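Local coordinates for protein beta-hydroxyacid dehydrogenase, 3-hydroxyisobutyrate dehydrogenase (Saccharomonospora xinjiangensis XJ-54, PDB 6GRL) that is an S-selective imine reductase linked to reductive amination, an oxidoreductase that probably uses NADPH to reduce imines to amines, at residues P246-R252 and G291-S297; S205-E210 and H264-V270; M258-I262 and M275-K279; L150-G154 and D178-A182; A129-D133 and S155-F159. All blocks are in the same frame, centred on the assembly; numbering follows the deposited sequence. Where two conformers were deposited one is given.

Contact 1: residues P246-R252 and G291-S297; sequences PDLGSLR and GGQGFSS
Leu251 lies over the loop 291-297 with its CD1 methyl 3.4 Å from Gly294 O and 3.4 Å from Ser297 OG. The contact joins the N-terminus of helix 251-267 to the loop that follows helix 273-287, in the helical C-terminal domain. Ser250 is the N-cap residue. The backbones run in opposite senses, with CA pairs Pro246-Gly294 at 4.1 Å, Ser250-Gly292 at 4.9 Å and Leu251-Gly291 at 5.1 Å. Weak hydrogen bonds run from Leu251 N to Gln293 O (2.9 Å) and from Arg252 N to Gly291 O (3.4 Å). Gly291 CA lies over one face of the Arg252 guanidinium, and a CB there would clash. A CB on Gly294 would also clash, with Asp247 OD1. Leu251 also packs on Met282 of helix 273-287. Asp247, chi1 p, straddles two successive amides: Phe295 N donates to Asp247 OD1 at 2.9 Å and Ser296 N to Asp247 OD2 at 3.1 Å. One water bridges Asp247 OD2 (2.9 Å) and Ser296 OG (2.7 Å).

Contact 2: residues S205-E210 and H264-V270; sequences SVVHAE and HRESLGV
This is a surface contact between two helix C-termini in the all-helical C-terminal domain. Residues 205-209 end the long helix 181-209, and 264-267 end helix 251-267. The nearest CA pairs are Val206-Arg265 at 6.0 Å and Ala209-Leu268 at 6.3 Å. Val206, chi1 t, is the most covered residue. Its CG2 meets Val270 CG1 at 3.7 Å and Arg265 CB at 3.8 Å, while its CG1 meets His264 CE1 at 3.7 Å and Leu268 CD1 at 4.0 Å. Ala209 CB touches Leu268 CB at 3.9 Å. Polar contact is made at the margin. Glu210 (chi1 m, chi2 m) follows its helix and accepts from His264 (chi1 t), with His264 NE2 to Glu210 OE2 at 2.9 Å, near the plane of the ring. Helix 251-267 closes with a Schellman motif. Gly269 has phi 82° and psi 15°, and Val270 N bonds back to Arg265 O at 3.0 Å and Gly269 N to Glu266 O at 3.1 Å. This turn brings Val270 onto the face of helix 181-209. Arg265 has its salt bridge with Glu271. Val207, on another face of helix 181-209, packs on Phe217 of helix 214-225, and Glu266 reaches Arg276 of helix 273-287.

Contact 3: residues M258-I262 and M275-K279; sequences MDDLI and MREVK
Ile262, Met258 and Lys279 bury the most surface here. Ile262 (chi1 m, chi2 t) puts CD1 3.6 Å from Met275 O and 3.8 Å from Lys279 CB. Its CG2 covers one face of the Arg276 guanidinium, 3.7 Å from Arg276 NE. Arg276 NE itself forms a salt bridge with Glu266. Met258, one turn earlier, has all three chi angles m. This curls its CE methyl in to 3.3 Å from Met275 O and 3.7 Å from Met275 SD. Both segments are helical, part of an antiparallel hairpin of helices 251-267 and 273-287, with segment axes 9.4 Å apart and a signed crossing angle of -159°. The CA register is Met258-Lys279 at 5.8 Å and Ile262-Met275 at 6.3 Å. Lys279 lays its aliphatic chain along the other helix, CD 3.8 Å from Met258 CB and CE 3.9 Å from Asp259 CB. Its ammonium forms a salt bridge with Asp283. A water accepts weakly from Lys279 NZ (3.2 Å) and donates to Asp259 OD1 (2.6 Å).

Contact 4: residues L150-G154 and D178-A182; sequences LSFSG and DAGLA
Ser153 OG is both donor and acceptor across this contact. It donates to Ala179 O at 2.8 Å and accepts from Ala182 N at 2.9 Å. Its chi1 of 48° (p) sets the hydroxyl between the two groups. The turn 178-181 is a type I beta turn, with Leu181 N to Asp178 O at 3.0 Å. Asp178 (chi1 t) adds a capping bond, as Gly180 N donates to Asp178 OD1 at 3.1 Å. The same carboxylate forms a salt bridge with Arg118. The amides of Gly180, Leu181 and Ala182 at the start of helix 181-209 thus all find acceptors. Segment 150-154 is extended and belongs to strand 149-154 of the central sheet. The contact joins the N-terminal Rossmann-type domain, which probably binds NADP(H), to the long helix that leads into the C-terminal domain. The nearest CA pairs are Gly154-Ala179 at 4.2 Å and Phe152-Ala182 at 5.3 Å. Ala182 points its CB at the strand, 3.5 Å from Ser151 O and 4.0 Å from Phe152 C. Ser153 CB lies 3.2 Å from Asp178 O and 3.8 Å from Leu181 CB. Along the strand, Ser151 pairs with Lys135, and Phe152 with Ala173 and His175, through backbone hydrogen bonds.

Contact 5: residues A129-D133 and S155-F159; sequences AEYLD and SRSAF
Ser155 is the N-cap of helix 156-166. Its N donates to a water at 2.8 Å, which donates in turn to Tyr131 O at 2.6 Å. Ser155 OG accepts weakly from Ala158 N at 3.4 Å. A second water links Ser155 OG (2.7 Å) with Glu130 OE2 (3.0 Å). Ser155 O meets Leu132 CD2 at 3.6 Å. Arg156 turns away from strand 130-137, and its guanidinium has a salt bridge with Glu177. Ser157, chi1 p, donates from OG to Ser155 OG at 2.9 Å. Ala158 points its CB at the strand, 3.8 Å from Glu130 OE1 and 4.2 Å from Leu132 CG. Phe159, chi1 t, places CB 4.0 Å from Leu132 CD2 and CA 3.9 Å from Leu132 CD1, while its ring meets that of Tyr174. The strand is extended, with Glu130 and Leu132 (both chi1 m) directed at the helix. The nearest CA pairs, Glu130-Ala158 and Leu132-Ser155, are both 6.8 Å apart. A helix packed on a face of the central sheet in this way is typical of the alpha/beta Rossmann-type domain.

Overall arrangement
Contacts 5 and 4 come first along the chain and interleave. Their centres are 9 Å apart, and they meet in the sheet where strands 130-137 and 149-154 are antiparallel neighbours. Contact 4 also reaches helix 181-209. That helix runs out to contact 2, whose centre is 42 Å from that of contact 4, so one helix spans the two domains. Contacts 1, 2 and 3 all use helix 251-267 in the C-terminal domain. Contact 3 is nested within the loop closed by contact 1, with centres 15 Å apart, and crosses contact 2, with centres 14 Å apart. Phe295 packs on Val278, and Glu266 forms a salt bridge with Arg276. The chain thus forms a Rossmann-type domain and a separate helical domain.

Contact 1: residues P246-R252 and G291-S297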
# COMPACT_ATOMS: atom_id res chain seq x y z
N PRO A 246 22.30 20.92 7.21
CA PRO A 246 22.03 20.50 8.60
C PRO A 246 20.55 20.54 8.94
O PRO A 246 20.06 21.55 9.46
CB PRO A 246 22.84 21.50 9.43
CG PRO A 246 22.94 22.71 8.57
CD PRO A 246 23.01 22.21 7.15
N ASP A 247 19.84 19.45 8.65
CA ASP A 247 18.40 19.41 8.92
C ASP A 247 18.11 19.44 10.41
O ASP A 247 17.48 20.38 10.92
CB ASP A 247 17.78 18.17 8.26
CG ASP A 247 18.69 16.96 8.32
OD1 ASP A 247 19.39 16.79 9.34
OD2 ASP A 247 18.71 16.19 7.34
N LEU A 248 18.56 18.42 11.14
CA LEU A 248 18.47 18.39 12.60
C LEU A 248 19.79 18.77 13.25
O LEU A 248 20.24 18.13 14.20
CB LEU A 248 18.02 17.01 13.07
CG LEU A 248 16.73 16.46 12.45
CD1 LEU A 248 16.47 15.05 12.95
CD2 LEU A 248 15.56 17.37 12.76
N GLY A 249 20.43 19.82 12.74
CA GLY A 249 21.78 20.17 13.13
C GLY A 249 22.81 19.45 12.27
O GLY A 249 22.51 18.55 11.48
N SER A 250 24.06 19.87 12.43
CA SER A 250 25.15 19.24 11.71
C SER A 250 25.31 17.79 12.16
O SER A 250 24.94 17.42 13.28
CB SER A 250 26.46 20.00 11.92
OG SER A 250 26.94 19.83 13.24
N LEU A 251 25.87 16.97 11.27
CA LEU A 251 26.08 15.56 11.61
C LEU A 251 27.03 15.40 12.78
O LEU A 251 26.93 14.42 13.53
CB LEU A 251 26.59 14.80 10.39
CG LEU A 251 25.50 14.40 9.39
CD1 LEU A 251 26.11 13.81 8.14
CD2 LEU A 251 24.52 13.43 10.04
N ARG A 252 27.96 16.34 12.96
CA ARG A 252 28.86 16.29 14.11
C ARG A 252 28.08 16.42 15.41
O ARG A 252 28.36 15.71 16.39
CB ARG A 252 29.92 17.38 14.00
CG ARG A 252 31.08 17.02 13.09
CD ARG A 252 32.08 18.17 12.99
NE ARG A 252 32.00 18.84 11.69
CZ ARG A 252 32.69 18.47 10.62
NH1 ARG A 252 33.52 17.43 10.68
NH2 ARG A 252 32.56 19.13 9.48
N GLY A 291 30.77 16.42 7.49
CA GLY A 291 30.26 16.62 8.84
C GLY A 291 29.31 17.78 8.98
O GLY A 291 28.52 17.81 9.93
N GLY A 292 29.36 18.74 8.05
CA GLY A 292 28.44 19.87 8.09
C GLY A 292 27.08 19.61 7.50
O GLY A 292 26.20 20.47 7.60
N GLN A 293 26.88 18.45 6.87
CA GLN A 293 25.59 18.12 6.28
C GLN A 293 24.66 17.56 7.36
O GLN A 293 24.94 17.66 8.56
CB GLN A 293 25.80 17.15 5.12
CG GLN A 293 26.48 17.78 3.91
CD GLN A 293 26.76 16.79 2.80
OE1 GLN A 293 26.59 15.58 2.97
NE2 GLN A 293 27.21 17.29 1.65
N GLY A 294 23.55 16.97 6.94
CA GLY A 294 22.56 16.51 7.89
C GLY A 294 22.19 15.04 7.77
O GLY A 294 22.91 14.26 7.15
N PHE A 295 21.05 14.67 8.37
CA PHE A 295 20.66 13.26 8.41
C PHE A 295 20.33 12.73 7.03
O PHE A 295 20.65 11.57 6.72
CB PHE A 295 19.46 13.08 9.34
CG PHE A 295 19.07 11.65 9.55
CD1 PHE A 295 19.65 10.90 10.55
CD2 PHE A 295 18.13 11.05 8.72
CE1 PHE A 295 19.30 9.57 10.74
CE2 PHE A 295 17.78 9.73 8.90
CZ PHE A 295 18.36 8.99 9.91
N SER A 296 19.69 13.54 6.18
CA SER A 296 19.28 13.06 4.87
C SER A 296 20.48 12.65 4.02
O SER A 296 20.34 11.81 3.12
CB SER A 296 18.46 14.13 4.15
OG SER A 296 19.23 15.30 3.93
N SER A 297 21.66 13.21 4.29
CA SER A 297 22.85 12.87 3.52
C SER A 297 23.32 11.45 3.77
O SER A 297 24.09 10.91 2.97
CB SER A 297 23.98 13.86 3.83
OG SER A 297 24.49 13.65 5.13
O HOH W 1 17.51 17.20 4.87
O HOH W 2 33.58 16.31 8.24

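Contact 2: residues S205-E210 and H264-V270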
# COMPACT_ATOMS: atom_id res chain seq x y z
N SER A 205 10.21 0.62 25.84
CA SER A 205 11.09 -0.16 26.71
C SER A 205 12.05 0.73 27.48
O SER A 205 12.34 0.48 28.65
CB SER A 205 11.86 -1.19 25.88
OG SER A 205 10.98 -2.11 25.26
N VAL A 206 12.55 1.79 26.83
CA VAL A 206 13.49 2.69 27.50
C VAL A 206 12.81 3.41 28.66
O VAL A 206 13.33 3.44 29.78
CB VAL A 206 14.08 3.69 26.49
CG1 VAL A 206 14.86 4.77 27.22
CG2 VAL A 206 14.97 2.98 25.49
N VAL A 207 11.63 3.99 28.42
CA VAL A 207 10.99 4.78 29.46
C VAL A 207 10.44 3.88 30.56
O VAL A 207 10.34 4.30 31.72
CB VAL A 207 9.89 5.68 28.87
CG1 VAL A 207 10.47 6.58 27.80
CG2 VAL A 207 8.74 4.85 28.31
N HIS A 208 10.07 2.64 30.23
CA HIS A 208 9.59 1.72 31.26
C HIS A 208 10.70 1.36 32.24
O HIS A 208 10.46 1.28 33.45
CB HIS A 208 9.01 0.46 30.62
CG HIS A 208 8.38 -0.48 31.60
ND1 HIS A 208 9.06 -1.53 32.17
CD2 HIS A 208 7.13 -0.51 32.13
CE1 HIS A 208 8.26 -2.17 33.00
NE2 HIS A 208 7.08 -1.57 32.99
N ALA A 209 11.92 1.16 31.73
CA ALA A 209 13.05 0.88 32.61
C ALA A 209 13.37 2.06 33.52
O ALA A 209 14.03 1.88 34.54
CB ALA A 209 14.27 0.50 31.78
N GLU A 210 12.92 3.26 33.16
CA GLU A 210 13.15 4.46 33.96
C GLU A 210 11.98 4.78 34.89
O GLU A 210 12.04 5.78 35.61
CB GLU A 210 13.42 5.66 33.05
CG GLU A 210 14.78 5.66 32.37
CD GLU A 210 15.91 6.05 33.31
OE1 GLU A 210 15.63 6.35 34.50
OE2 GLU A 210 17.07 6.09 32.86
N HIS A 264 22.71 5.61 27.17
CA HIS A 264 21.62 5.63 28.14
C HIS A 264 20.76 4.38 28.05
O HIS A 264 20.50 3.72 29.06
CB HIS A 264 20.77 6.89 27.94
CG HIS A 264 19.48 6.87 28.70
ND1 HIS A 264 18.25 6.93 28.09
CD2 HIS A 264 19.24 6.79 30.03
CE1 HIS A 264 17.30 6.89 29.01
NE2 HIS A 264 17.88 6.81 30.20
N ARG A 265 20.31 4.02 26.84
CA ARG A 265 19.42 2.87 26.71
C ARG A 265 20.15 1.57 27.02
O ARG A 265 19.57 0.65 27.61
CB ARG A 265 18.79 2.83 25.32
CG ARG A 265 19.76 2.62 24.17
CD ARG A 265 19.14 3.07 22.85
NE ARG A 265 18.10 2.15 22.39
CZ ARG A 265 16.91 2.55 21.94
NH1 ARG A 265 16.02 1.65 21.53
NH2 ARG A 265 16.60 3.84 21.91
N GLU A 266 21.44 1.48 26.65
CA GLU A 266 22.19 0.26 26.95
C GLU A 266 22.48 0.13 28.43
O GLU A 266 22.60 -0.99 28.94
CB GLU A 266 23.48 0.24 26.13
CG GLU A 266 23.27 -0.12 24.67
CD GLU A 266 24.56 -0.32 23.91
OE1 GLU A 266 25.63 0.07 24.42
OE2 GLU A 266 24.51 -0.87 22.79
N SER A 267 22.59 1.25 29.15
CA SER A 267 22.74 1.19 30.60
C SER A 267 21.48 0.67 31.28
O SER A 267 21.55 0.25 32.44
CB SER A 267 23.09 2.58 31.16
OG SER A 267 21.98 3.45 31.10
N LEU A 268 20.35 0.70 30.59
CA LEU A 268 19.10 0.14 31.09
C LEU A 268 18.86 -1.28 30.60
O LEU A 268 17.84 -1.89 30.97
CB LEU A 268 17.92 1.03 30.67
CG LEU A 268 17.95 2.48 31.14
CD1 LEU A 268 16.95 3.31 30.36
CD2 LEU A 268 17.67 2.57 32.63
N GLY A 269 19.75 -1.83 29.78
CA GLY A 269 19.57 -3.15 29.23
C GLY A 269 18.68 -3.22 28.01
O GLY A 269 18.24 -4.31 27.64
N VAL A 270 18.39 -2.08 27.38
CA VAL A 270 17.51 -2.02 26.22
C VAL A 270 18.36 -2.10 24.96
O VAL A 270 19.50 -1.62 24.92
CB VAL A 270 16.64 -0.75 26.26
CG1 VAL A 270 15.77 -0.63 25.01
CG2 VAL A 270 15.78 -0.74 27.51

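Contact 3: residues M258-I262 and M275-K279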
# COMPACT_ATOMS: atom_id res chain seq x y z
N MET A 258 23.97 10.86 19.38
CA MET A 258 23.68 9.44 19.22
C MET A 258 24.43 8.61 20.26
O MET A 258 23.87 7.66 20.83
CB MET A 258 24.05 8.98 17.81
CG MET A 258 23.15 9.54 16.72
SD MET A 258 21.40 9.21 17.00
CE MET A 258 21.39 7.43 17.00
N ASP A 259 25.69 8.94 20.52
CA ASP A 259 26.45 8.21 21.53
C ASP A 259 25.80 8.33 22.90
O ASP A 259 25.77 7.37 23.67
CB ASP A 259 27.90 8.71 21.57
CG ASP A 259 28.79 7.81 22.39
OD1 ASP A 259 29.04 6.66 21.96
OD2 ASP A 259 29.26 8.24 23.47
N ASP A 260 25.26 9.51 23.21
CA ASP A 260 24.53 9.69 24.47
C ASP A 260 23.26 8.85 24.48
O ASP A 260 22.88 8.30 25.53
CB ASP A 260 24.20 11.16 24.68
CG ASP A 260 25.44 12.03 24.74
OD1 ASP A 260 26.50 11.52 25.15
OD2 ASP A 260 25.34 13.22 24.38
N LEU A 261 22.59 8.73 23.34
CA LEU A 261 21.39 7.90 23.25
C LEU A 261 21.73 6.43 23.46
O LEU A 261 21.05 5.73 24.21
CB LEU A 261 20.71 8.10 21.90
CG LEU A 261 20.06 9.46 21.63
CD1 LEU A 261 19.68 9.58 20.16
CD2 LEU A 261 18.84 9.64 22.51
N ILE A 262 22.79 5.95 22.80
CA ILE A 262 23.17 4.55 22.92
C ILE A 262 23.59 4.22 24.35
O ILE A 262 23.19 3.19 24.90
CB ILE A 262 24.29 4.22 21.91
CG1 ILE A 262 23.80 4.41 20.48
CG2 ILE A 262 24.81 2.80 22.13
CD1 ILE A 262 24.92 4.60 19.47
N MET A 275 19.93 2.61 16.73
CA MET A 275 20.71 3.75 17.21
C MET A 275 22.19 3.56 16.91
O MET A 275 22.87 4.50 16.48
CB MET A 275 20.48 3.95 18.71
CG MET A 275 19.02 4.22 19.07
SD MET A 275 18.34 5.72 18.33
CE MET A 275 17.38 5.05 16.97
N ARG A 276 22.71 2.35 17.13
CA ARG A 276 24.10 2.07 16.78
C ARG A 276 24.32 2.11 15.27
O ARG A 276 25.38 2.53 14.81
CB ARG A 276 24.53 0.72 17.34
CG ARG A 276 24.85 0.74 18.83
CD ARG A 276 25.50 -0.55 19.29
NE ARG A 276 25.99 -0.44 20.66
CZ ARG A 276 27.21 -0.03 20.99
NH1 ARG A 276 28.08 0.32 20.05
NH2 ARG A 276 27.57 0.04 22.27
N GLU A 277 23.32 1.67 14.49
CA GLU A 277 23.45 1.73 13.04
C GLU A 277 23.51 3.17 12.55
O GLU A 277 24.33 3.50 11.68
CB GLU A 277 22.28 0.98 12.39
CG GLU A 277 22.19 1.15 10.88
CD GLU A 277 20.86 0.69 10.33
OE1 GLU A 277 20.51 -0.49 10.51
OE2 GLU A 277 20.16 1.52 9.71
N VAL A 278 22.66 4.04 13.10
CA VAL A 278 22.67 5.44 12.69
C VAL A 278 23.99 6.10 13.08
O VAL A 278 24.55 6.89 12.31
CB VAL A 278 21.46 6.18 13.31
CG1 VAL A 278 21.59 7.68 13.10
CG2 VAL A 278 20.17 5.66 12.71
N LYS A 279 24.50 5.78 14.27
CA LYS A 279 25.76 6.37 14.71
C LYS A 279 26.91 5.98 13.79
O LYS A 279 27.76 6.81 13.46
CB LYS A 279 26.06 5.95 16.15
CG LYS A 279 27.42 6.38 16.67
CD LYS A 279 27.53 7.90 16.76
CE LYS A 279 28.63 8.31 17.73
NZ LYS A 279 29.97 7.81 17.32
O HOH W 3 29.62 5.68 19.67

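Contact 4: residues L150-G154 and D178-A182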
# COMPACT_ATOMS: atom_id res chain seq x y z
N LEU A 150 -7.00 4.16 -2.98
CA LEU A 150 -6.56 3.10 -3.88
C LEU A 150 -5.41 3.59 -4.73
O LEU A 150 -5.47 4.70 -5.28
CB LEU A 150 -7.71 2.61 -4.77
CG LEU A 150 -8.93 1.97 -4.08
CD1 LEU A 150 -9.99 3.02 -3.77
CD2 LEU A 150 -9.50 0.86 -4.95
N SER A 151 -4.37 2.78 -4.84
CA SER A 151 -3.23 3.05 -5.71
C SER A 151 -3.28 2.12 -6.91
O SER A 151 -3.53 0.92 -6.76
CB SER A 151 -1.91 2.86 -4.95
OG SER A 151 -1.79 3.78 -3.88
N PHE A 152 -3.03 2.66 -8.10
CA PHE A 152 -3.11 1.89 -9.33
C PHE A 152 -1.84 2.03 -10.15
O PHE A 152 -1.17 3.07 -10.12
CB PHE A 152 -4.32 2.31 -10.18
CG PHE A 152 -5.63 1.89 -9.60
CD1 PHE A 152 -6.13 0.62 -9.84
CD2 PHE A 152 -6.37 2.76 -8.82
CE1 PHE A 152 -7.34 0.22 -9.31
CE2 PHE A 152 -7.58 2.37 -8.29
CZ PHE A 152 -8.07 1.10 -8.53
N SER A 153 -1.51 0.97 -10.88
CA SER A 153 -0.41 0.99 -11.83
C SER A 153 -0.77 0.10 -13.01
O SER A 153 -1.61 -0.80 -12.90
CB SER A 153 0.90 0.54 -11.18
OG SER A 153 0.74 -0.65 -10.43
N GLY A 154 -0.13 0.37 -14.14
CA GLY A 154 -0.41 -0.32 -15.38
C GLY A 154 -0.56 0.68 -16.50
O GLY A 154 -0.11 1.82 -16.41
N ASP A 178 4.59 0.82 -15.12
CA ASP A 178 5.05 -0.43 -14.53
C ASP A 178 3.94 -1.02 -13.66
O ASP A 178 3.55 -0.43 -12.65
CB ASP A 178 6.31 -0.17 -13.70
CG ASP A 178 6.88 -1.44 -13.07
OD1 ASP A 178 6.33 -2.54 -13.27
OD2 ASP A 178 7.90 -1.32 -12.35
N ALA A 179 3.44 -2.19 -14.07
CA ALA A 179 2.29 -2.79 -13.40
C ALA A 179 2.56 -3.09 -11.93
O ALA A 179 1.60 -3.19 -11.15
CB ALA A 179 1.87 -4.07 -14.12
N GLY A 180 3.81 -3.23 -11.53
CA GLY A 180 4.14 -3.52 -10.15
C GLY A 180 4.26 -2.33 -9.23
O GLY A 180 4.54 -2.51 -8.04
N LEU A 181 4.06 -1.10 -9.73
CA LEU A 181 4.33 0.08 -8.92
C LEU A 181 3.34 0.24 -7.77
O LEU A 181 3.72 0.72 -6.69
CB LEU A 181 4.32 1.33 -9.79
CG LEU A 181 5.57 1.54 -10.65
CD1 LEU A 181 5.41 2.74 -11.56
CD2 LEU A 181 6.80 1.68 -9.77
N ALA A 182 2.08 -0.15 -7.96
CA ALA A 182 1.11 -0.07 -6.87
C ALA A 182 1.49 -1.02 -5.74
O ALA A 182 1.35 -0.69 -4.56
CB ALA A 182 -0.30 -0.37 -7.38

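Contact 5: residues A129-D133 and S155-F159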
# COMPACT_ATOMS: atom_id res chain seq x y z
N ALA A 129 -6.36 -8.73 -23.08
CA ALA A 129 -7.02 -7.91 -22.08
C ALA A 129 -6.06 -6.86 -21.54
O ALA A 129 -4.85 -7.09 -21.45
CB ALA A 129 -7.54 -8.77 -20.92
N GLU A 130 -6.61 -5.70 -21.21
CA GLU A 130 -5.86 -4.68 -20.48
C GLU A 130 -5.85 -5.02 -18.99
O GLU A 130 -6.73 -5.72 -18.48
CB GLU A 130 -6.47 -3.30 -20.71
CG GLU A 130 -6.18 -2.72 -22.09
CD GLU A 130 -7.00 -1.49 -22.39
OE1 GLU A 130 -8.05 -1.29 -21.73
OE2 GLU A 130 -6.60 -0.71 -23.28
N TYR A 131 -4.83 -4.53 -18.30
CA TYR A 131 -4.63 -4.90 -16.90
C TYR A 131 -4.27 -3.69 -16.07
O TYR A 131 -3.39 -2.90 -16.45
CB TYR A 131 -3.53 -5.96 -16.78
CG TYR A 131 -3.27 -6.40 -15.35
CD1 TYR A 131 -4.10 -7.33 -14.73
CD2 TYR A 131 -2.20 -5.89 -14.63
CE1 TYR A 131 -3.87 -7.74 -13.43
CE2 TYR A 131 -1.97 -6.29 -13.33
CZ TYR A 131 -2.80 -7.21 -12.74
OH TYR A 131 -2.57 -7.61 -11.44
N LEU A 132 -4.95 -3.54 -14.93
CA LEU A 132 -4.59 -2.55 -13.93
C LEU A 132 -4.43 -3.27 -12.60
O LEU A 132 -5.26 -4.10 -12.23
CB LEU A 132 -5.66 -1.46 -13.81
CG LEU A 132 -5.77 -0.46 -14.96
CD1 LEU A 132 -7.03 0.39 -14.80
CD2 LEU A 132 -4.54 0.43 -15.02
N ASP A 133 -3.35 -2.96 -11.89
CA ASP A 133 -3.12 -3.49 -10.55
C ASP A 133 -3.45 -2.41 -9.54
O ASP A 133 -2.98 -1.27 -9.66
CB ASP A 133 -1.68 -3.97 -10.38
CG ASP A 133 -1.54 -4.95 -9.23
OD1 ASP A 133 -1.06 -4.55 -8.15
OD2 ASP A 133 -1.93 -6.12 -9.41
N SER A 155 -1.22 0.24 -17.58
CA SER A 155 -1.39 1.08 -18.75
C SER A 155 -2.10 2.38 -18.39
O SER A 155 -3.17 2.36 -17.77
CB SER A 155 -2.17 0.33 -19.83
OG SER A 155 -2.71 1.23 -20.78
N ARG A 156 -1.51 3.50 -18.78
CA ARG A 156 -2.10 4.80 -18.48
C ARG A 156 -3.41 5.00 -19.22
O ARG A 156 -4.34 5.62 -18.68
CB ARG A 156 -1.11 5.92 -18.83
CG ARG A 156 -1.36 7.22 -18.09
CD ARG A 156 -0.35 8.28 -18.48
NE ARG A 156 0.61 8.55 -17.42
CZ ARG A 156 1.84 8.05 -17.39
NH1 ARG A 156 2.65 8.35 -16.38
NH2 ARG A 156 2.27 7.26 -18.36
N SER A 157 -3.51 4.50 -20.45
CA SER A 157 -4.75 4.65 -21.21
C SER A 157 -5.90 3.91 -20.54
O SER A 157 -7.03 4.40 -20.53
CB SER A 157 -4.54 4.14 -22.64
OG SER A 157 -4.31 2.75 -22.67
N ALA A 158 -5.63 2.73 -19.98
CA ALA A 158 -6.68 1.98 -19.29
C ALA A 158 -7.10 2.68 -18.01
O ALA A 158 -8.28 2.67 -17.65
CB ALA A 158 -6.20 0.56 -19.00
N PHE A 159 -6.15 3.29 -17.30
CA PHE A 159 -6.49 4.02 -16.09
C PHE A 159 -7.32 5.26 -16.40
O PHE A 159 -8.33 5.53 -15.74
CB PHE A 159 -5.22 4.41 -15.32
CG PHE A 159 -5.49 5.27 -14.12
CD1 PHE A 159 -5.85 4.70 -12.92
CD2 PHE A 159 -5.38 6.65 -14.20
CE1 PHE A 159 -6.10 5.49 -11.81
CE2 PHE A 159 -5.64 7.44 -13.10
CZ PHE A 159 -5.99 6.86 -11.90
O HOH W 4 -3.70 -0.57 -22.59
O HOH W 5 -1.29 -2.56 -18.01